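Local coordinates for protein putative glutathione S-transferase (Sinorhizobium meliloti, PDB 4MDC) that probably acts as a homodimeric glutathione transferase, joining the thiol of glutathione to electrophilic substrates, at residues 61-66 with 70-75. Sequence-based numbering, arbitrary orientation.
Sequences RDFLTL and GTLPVY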
loop_
_atom_site.group_PDB
_atom_site.type_symbol
_atom_site.label_atom_id
_atom_site.label_comp_id
_atom_site.label_asym_id
_atom_site.label_seq_id
_atom_site.Cartn_x
_atom_site.Cartn_y
_atom_site.Cartn_z
ATOM N N ARG B 61 -5.204 20.082 11.871
ATOM C CA ARG B 61 -6.307 19.361 12.531
ATOM C C ARG B 61 -7.527 19.115 11.637
ATOM O O ARG B 61 -8.093 18.024 11.654
ATOM C CB ARG B 61 -6.731 20.059 13.820
ATOM C CG ARG B 61 -7.815 19.336 14.619
ATOM C CD ARG B 61 -8.094 19.987 15.964
ATOM N NE ARG B 61 -6.912 19.968 16.838
ATOM C CZ ARG B 61 -6.427 18.901 17.475
ATOM N NH1 ARG B 61 -7.024 17.710 17.383
ATOM N NH2 ARG B 61 -5.326 19.022 18.218
ATOM N N ASP B 62 -7.892 20.100 10.809
ATOM C CA ASP B 62 -9.000 19.881 9.888
ATOM C C ASP B 62 -8.706 18.812 8.807
ATOM O O ASP B 62 -9.588 18.050 8.424
ATOM C CB ASP B 62 -9.523 21.185 9.251
ATOM C CG ASP B 62 -8.470 21.946 8.420
ATOM O OD1 ASP B 62 -7.285 21.972 8.818
ATOM O OD2 ASP B 62 -8.835 22.554 7.391
ATOM N N PHE B 63 -7.484 18.799 8.275
ATOM C CA PHE B 63 -7.114 17.810 7.273
ATOM C C PHE B 63 -7.097 16.414 7.903
ATOM O O PHE B 63 -7.587 15.430 7.343
ATOM C CB PHE B 63 -5.755 18.093 6.614
ATOM C CG PHE B 63 -5.368 17.033 5.596
ATOM C CD1 PHE B 63 -6.103 16.884 4.419
ATOM C CD2 PHE B 63 -4.331 16.128 5.851
ATOM C CE1 PHE B 63 -5.759 15.912 3.475
ATOM C CE2 PHE B 63 -4.001 15.132 4.923
ATOM C CZ PHE B 63 -4.743 14.999 3.756
ATOM N N LEU B 64 -6.529 16.324 9.097
ATOM C CA LEU B 64 -6.510 15.039 9.823
ATOM C C LEU B 64 -7.892 14.558 10.270
ATOM O O LEU B 64 -8.106 13.378 10.423
ATOM C CB LEU B 64 -5.566 15.081 11.030
ATOM C CG LEU B 64 -4.084 15.247 10.661
ATOM C CD1 LEU B 64 -3.265 15.330 11.943
ATOM C CD2 LEU B 64 -3.553 14.137 9.779
ATOM N N THR B 65 -8.860 15.449 10.412
ATOM C CA THR B 65 -10.240 15.046 10.604
ATOM C C THR B 65 -10.777 14.346 9.342
ATOM O O THR B 65 -11.498 13.373 9.433
ATOM C CB THR B 65 -11.122 16.257 10.995
ATOM O OG1 THR B 65 -10.659 16.760 12.252
ATOM C CG2 THR B 65 -12.567 15.890 11.110
ATOM N N LEU B 66 -10.443 14.879 8.183
ATOM C CA LEU B 66 -10.889 14.308 6.934
ATOM C C LEU B 66 -10.200 12.970 6.688
ATOM O O LEU B 66 -10.832 12.026 6.254
ATOM C CB LEU B 66 -10.544 15.268 5.794
ATOM C CG LEU B 66 -10.998 14.788 4.417
ATOM C CD1 LEU B 66 -12.505 14.851 4.346
ATOM C CD2 LEU B 66 -10.307 15.626 3.351
ATOM N N GLY B 70 -3.488 10.832 7.388
ATOM C CA GLY B 70 -2.613 11.924 6.936
ATOM C C GLY B 70 -1.998 11.702 5.555
ATOM O O GLY B 70 -1.065 12.364 5.190
ATOM N N THR B 71 -2.519 10.744 4.804
ATOM C CA THR B 71 -1.960 10.377 3.513
ATOM C C THR B 71 -2.591 11.281 2.395
ATOM O O THR B 71 -3.685 11.862 2.590
ATOM C CB THR B 71 -2.237 8.912 3.173
ATOM O OG1 THR B 71 -3.615 8.604 3.375
ATOM C CG2 THR B 71 -1.393 7.972 4.052
ATOM N N LEU B 72 -1.925 11.332 1.248
ATOM C CA LEU B 72 -2.440 11.980 0.046
ATOM C C LEU B 72 -2.472 11.016 -1.160
ATOM O O LEU B 72 -1.673 10.108 -1.252
ATOM C CB LEU B 72 -1.578 13.209 -0.301
ATOM C CG LEU B 72 -1.622 14.347 0.704
ATOM C CD1 LEU B 72 -0.536 15.346 0.334
ATOM C CD2 LEU B 72 -2.978 15.016 0.725
ATOM N N PRO B 73 -3.344 11.249 -2.121
ATOM C CA PRO B 73 -4.323 12.278 -2.117
ATOM C C PRO B 73 -5.599 11.819 -1.406
ATOM O O PRO B 73 -5.693 10.669 -1.008
ATOM C CB PRO B 73 -4.606 12.463 -3.579
ATOM C CG PRO B 73 -4.453 11.137 -4.172
ATOM C CD PRO B 73 -3.390 10.478 -3.383
ATOM N N VAL B 74 -6.542 12.738 -1.259
ATOM C CA VAL B 74 -7.861 12.389 -0.746
ATOM C C VAL B 74 -8.877 12.922 -1.751
ATOM O O VAL B 74 -8.845 14.110 -2.080
ATOM C CB VAL B 74 -8.131 13.009 0.626
ATOM C CG1 VAL B 74 -9.532 12.691 1.100
ATOM C CG2 VAL B 74 -7.093 12.514 1.624
ATOM N N TYR B 75 -9.813 12.059 -2.169
ATOM C CA TYR B 75 -10.802 12.437 -3.179
ATOM C C TYR B 75 -12.156 12.503 -2.508
ATOM O O TYR B 75 -12.552 11.574 -1.836
ATOM C CB TYR B 75 -10.829 11.397 -4.278
ATOM C CG TYR B 75 -11.729 11.602 -5.441
ATOM C CD1 TYR B 75 -11.439 12.501 -6.455
ATOM C CD2 TYR B 75 -12.892 10.880 -5.565
ATOM C CE1 TYR B 75 -12.287 12.662 -7.544
ATOM C CE2 TYR B 75 -13.722 11.043 -6.651
ATOM C CZ TYR B 75 -13.408 11.901 -7.636
ATOM O OH TYR B 75 -14.273 12.053 -8.714
#
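Phe63 reaches from the short helix 61-66 into the bend of residues 70-75, and the outer end of its ring meets four residues there. With CG anti to the backbone N (chi1 179°), the ring is carried off the helix so that CZ leads. At the ring edge, close to its plane, lie the carbonyl oxygen of Thr71, 3.5 Å from Phe63 CZ, and the carbonyl carbon of Gly70, 4.0 Å from its CE2. Leu72 CD2 comes in obliquely, also 3.5 Å from Phe63 CZ, while Val74 CG2 packs 4.0 Å from the same atom. Val74 divides its two branches between two helix residues: CG2 goes to Phe63, and CG1 lies 3.8 Å from CD2 of Leu66, the valine passing each of these side chains in the opposite direction. Leu64 extends CD2 to within 3.7 Å of Gly70 CA, bringing a methyl directly against the backbone. Gly70 takes a positive phi of 69°, which by itself favours glycine. The cis peptide bond before Pro73 belongs to the cis-proline loop characteristic of the thioredoxin fold, here in the N-terminal domain of a glutathione transferase. The contact joins helix 61-66 to the loop entering strand 74-76, an inner strand of the mixed sheet. Phe63 and Leu66 also pack on Tyr27 of neighbouring strand 25-28, and Val74 touches Ala82 and Cys84 of strand 82-84, whereas Pro73 turns away from helix 61-66 to meet Ala34, Ser35 and Val38 of helix 33-44.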